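Local coordinates for catechol 1,2 dioxygenase (Acinetobacter radioresistens, PDB 2XSU), which probably catalyses the iron(III)-dependent intradiol cleavage of catechol by dioxygen to cis,cis-muconate, the first step of catechol breakdown in the beta-ketoadipate pathway, at residues 108-114 / 307-312. The protein carries 1 engineered substitution. Sequence-based numbering, arbitrary orientation.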
loop_
_atom_site.group_PDB
_atom_site.type_symbol
_atom_site.label_atom_id
_atom_site.label_comp_id
_atom_site.label_asym_id
_atom_site.label_seq_id
_atom_site.Cartn_x
_atom_site.Cartn_y
_atom_site.Cartn_z
ATOM N N GLU A 108 7.631 18.638 -1.053
ATOM C CA GLU A 108 7.886 18.502 -2.493
ATOM C C GLU A 108 6.596 18.245 -3.289
ATOM O O GLU A 108 6.478 18.716 -4.420
ATOM C CB GLU A 108 8.844 17.325 -2.710
ATOM C CG GLU A 108 9.341 17.132 -4.143
ATOM C CD GLU A 108 10.314 15.951 -4.262
ATOM O OE1 GLU A 108 11.129 15.742 -3.331
ATOM O OE2 GLU A 108 10.277 15.241 -5.296
ATOM N N GLY A 109 5.651 17.486 -2.718
ATOM C CA GLY A 109 4.534 16.952 -3.491
ATOM C C GLY A 109 5.014 15.802 -4.364
ATOM O O GLY A 109 6.217 15.525 -4.443
ATOM N N PRO A 110 4.074 15.155 -5.057
ATOM C CA PRO A 110 4.398 13.973 -5.823
ATOM C C PRO A 110 4.605 14.185 -7.311
ATOM O O PRO A 110 4.676 13.175 -8.055
ATOM C CB PRO A 110 3.152 13.095 -5.594
ATOM C CG PRO A 110 2.031 14.058 -5.544
ATOM C CD PRO A 110 2.627 15.312 -4.864
ATOM N N LEU A 111 4.731 15.440 -7.756
ATOM C CA LEU A 111 4.622 15.711 -9.212
ATOM C C LEU A 111 5.885 16.306 -9.865
ATOM O O LEU A 111 5.829 16.834 -11.000
ATOM C CB LEU A 111 3.387 16.581 -9.505
ATOM C CG LEU A 111 2.066 16.031 -8.962
ATOM C CD1 LEU A 111 0.914 17.022 -9.256
ATOM C CD2 LEU A 111 1.761 14.628 -9.502
ATOM N N TYR A 112 7.033 16.215 -9.196
ATOM C CA TYR A 112 8.290 16.567 -9.868
ATOM C C TYR A 112 8.606 15.630 -11.024
ATOM O O TYR A 112 8.365 14.417 -10.933
ATOM C CB TYR A 112 9.457 16.587 -8.875
ATOM C CG TYR A 112 10.804 16.887 -9.511
ATOM C CD1 TYR A 112 11.174 18.195 -9.854
ATOM C CD2 TYR A 112 11.716 15.856 -9.757
ATOM C CE1 TYR A 112 12.420 18.465 -10.432
ATOM C CE2 TYR A 112 12.966 16.100 -10.315
ATOM C CZ TYR A 112 13.327 17.400 -10.649
ATOM O OH TYR A 112 14.572 17.646 -11.202
ATOM N N VAL A 113 9.126 16.207 -12.115
ATOM C CA VAL A 113 9.642 15.405 -13.256
ATOM C C VAL A 113 11.075 15.874 -13.608
ATOM O O VAL A 113 11.287 17.040 -13.900
ATOM C CB VAL A 113 8.701 15.463 -14.489
ATOM C CG1 VAL A 113 9.288 14.567 -15.634
ATOM C CG2 VAL A 113 7.272 15.049 -14.118
ATOM N N ALA A 114 12.063 14.961 -13.616
ATOM C CA ALA A 114 13.437 15.307 -13.959
ATOM C C ALA A 114 13.587 15.389 -15.482
ATOM O O ALA A 114 12.862 14.707 -16.193
ATOM C CB ALA A 114 14.404 14.261 -13.388
ATOM N N ARG A 307 14.362 9.837 -3.480
ATOM C CA ARG A 307 12.955 9.547 -3.703
ATOM C C ARG A 307 12.780 9.158 -5.172
ATOM O O ARG A 307 13.442 9.735 -6.051
ATOM C CB ARG A 307 12.126 10.809 -3.368
ATOM C CG ARG A 307 10.625 10.577 -3.452
ATOM C CD ARG A 307 9.785 11.794 -2.985
ATOM N NE ARG A 307 8.370 11.532 -3.234
ATOM C CZ ARG A 307 7.375 12.364 -2.947
ATOM N NH1 ARG A 307 7.627 13.548 -2.375
ATOM N NH2 ARG A 307 6.118 12.011 -3.223
ATOM N N ARG A 308 11.914 8.184 -5.452
ATOM C CA ARG A 308 11.634 7.823 -6.844
ATOM C C ARG A 308 10.860 8.951 -7.518
ATOM O O ARG A 308 9.832 9.422 -7.001
ATOM C CB ARG A 308 10.864 6.499 -6.949
ATOM C CG ARG A 308 10.746 5.991 -8.405
ATOM C CD ARG A 308 10.347 4.530 -8.441
ATOM N NE ARG A 308 9.011 4.325 -7.919
ATOM C CZ ARG A 308 8.519 3.125 -7.597
ATOM N NH1 ARG A 308 9.273 2.036 -7.718
ATOM N NH2 ARG A 308 7.293 3.035 -7.116
ATOM N N ARG A 309 11.416 9.448 -8.614
ATOM C CA ARG A 309 10.816 10.592 -9.295
ATOM C C ARG A 309 10.716 10.288 -10.768
ATOM O O ARG A 309 11.590 9.604 -11.327
ATOM C CB ARG A 309 11.659 11.847 -9.068
ATOM C CG ARG A 309 11.579 12.332 -7.623
ATOM C CD ARG A 309 12.686 13.274 -7.309
ATOM N NE ARG A 309 12.654 13.794 -5.936
ATOM C CZ ARG A 309 13.648 13.698 -5.062
ATOM N NH1 ARG A 309 14.767 13.024 -5.351
ATOM N NH2 ARG A 309 13.503 14.251 -3.849
ATOM N N ALA A 310 9.632 10.757 -11.375
ATOM C CA ALA A 310 9.456 10.649 -12.820
ATOM C C ALA A 310 10.613 11.349 -13.563
ATOM O O ALA A 310 11.260 12.248 -13.036
ATOM C CB ALA A 310 8.121 11.245 -13.205
ATOM N N SER A 311 10.898 10.889 -14.780
ATOM C CA SER A 311 11.865 11.558 -15.647
ATOM C C SER A 311 11.398 11.430 -17.097
ATOM O O SER A 311 10.652 10.508 -17.439
ATOM C CB SER A 311 13.281 10.991 -15.462
ATOM O OG SER A 311 13.336 9.641 -15.901
ATOM N N ALA A 312 11.798 12.380 -17.933
ATOM C CA ALA A 312 11.388 12.368 -19.342
ATOM C C ALA A 312 12.400 13.129 -20.176
ATOM O O ALA A 312 13.382 13.641 -19.644
ATOM C CB ALA A 312 9.993 12.951 -19.504
ATOM O OXT ALA A 312 12.272 13.209 -21.414
HETATM O O HOH W 1 10.080 14.540 -0.956
HETATM O O HOH W 2 7.508 12.187 -9.852
#
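A114 and S311 pair in a short parallel bridge, N of A114 giving a nearly straight hydrogen bond to O of A310 (2.9 Å), while N of A312 reaches O of A114 at 3.1 Å. Toward Y112 the backbones are farther apart, and a water bridges them, donating to O of Y112 (2.6 Å) and accepting from N of A310. Small residues suit the close pairing: CB of A114 rests against CB of S311. On the other face beta-branched V113 sets CG2 against CB of A310, also small. E108 is held side-on by R309, whose NE donates to OE2 and NH2 to OE1, each at 2.9 Å; both bonds meet the syn side of the carboxylate, and the two planar groups lie 21° apart. The extended E108 chain, with CG anti to the backbone N (chi1 -174°), carries the carboxylate of this buried residue to that grip. CB of R307 covers one face of the R309 guanidinium, and O of V305 accepts a further hydrogen bond from NH2. R309 also lays CD beside CD2 of Y112 (3.7 Å), ring and guanidinium nearly perpendicular, while the tyrosine hydroxyl is hydrogen-bonded to OE1 of E157. R307 runs out straight to place NH1 3.2 Å from O of G109, and a water links NH1 to OE1 of E108; W58 of the second subunit makes a cation-pi contact with R307. G109 has positive phi (74°), readily adopted without a side chain; P110 points away overall, yet its CB meets NH2 of R307. Parallel pairing here ties the C-terminal tail of an intradiol dioxygenase to the loop bordering its active site, where G109 comes within about 6 Å, at its nearest atoms, of the ferric ion bound by Y167, Y201, H225 and H227.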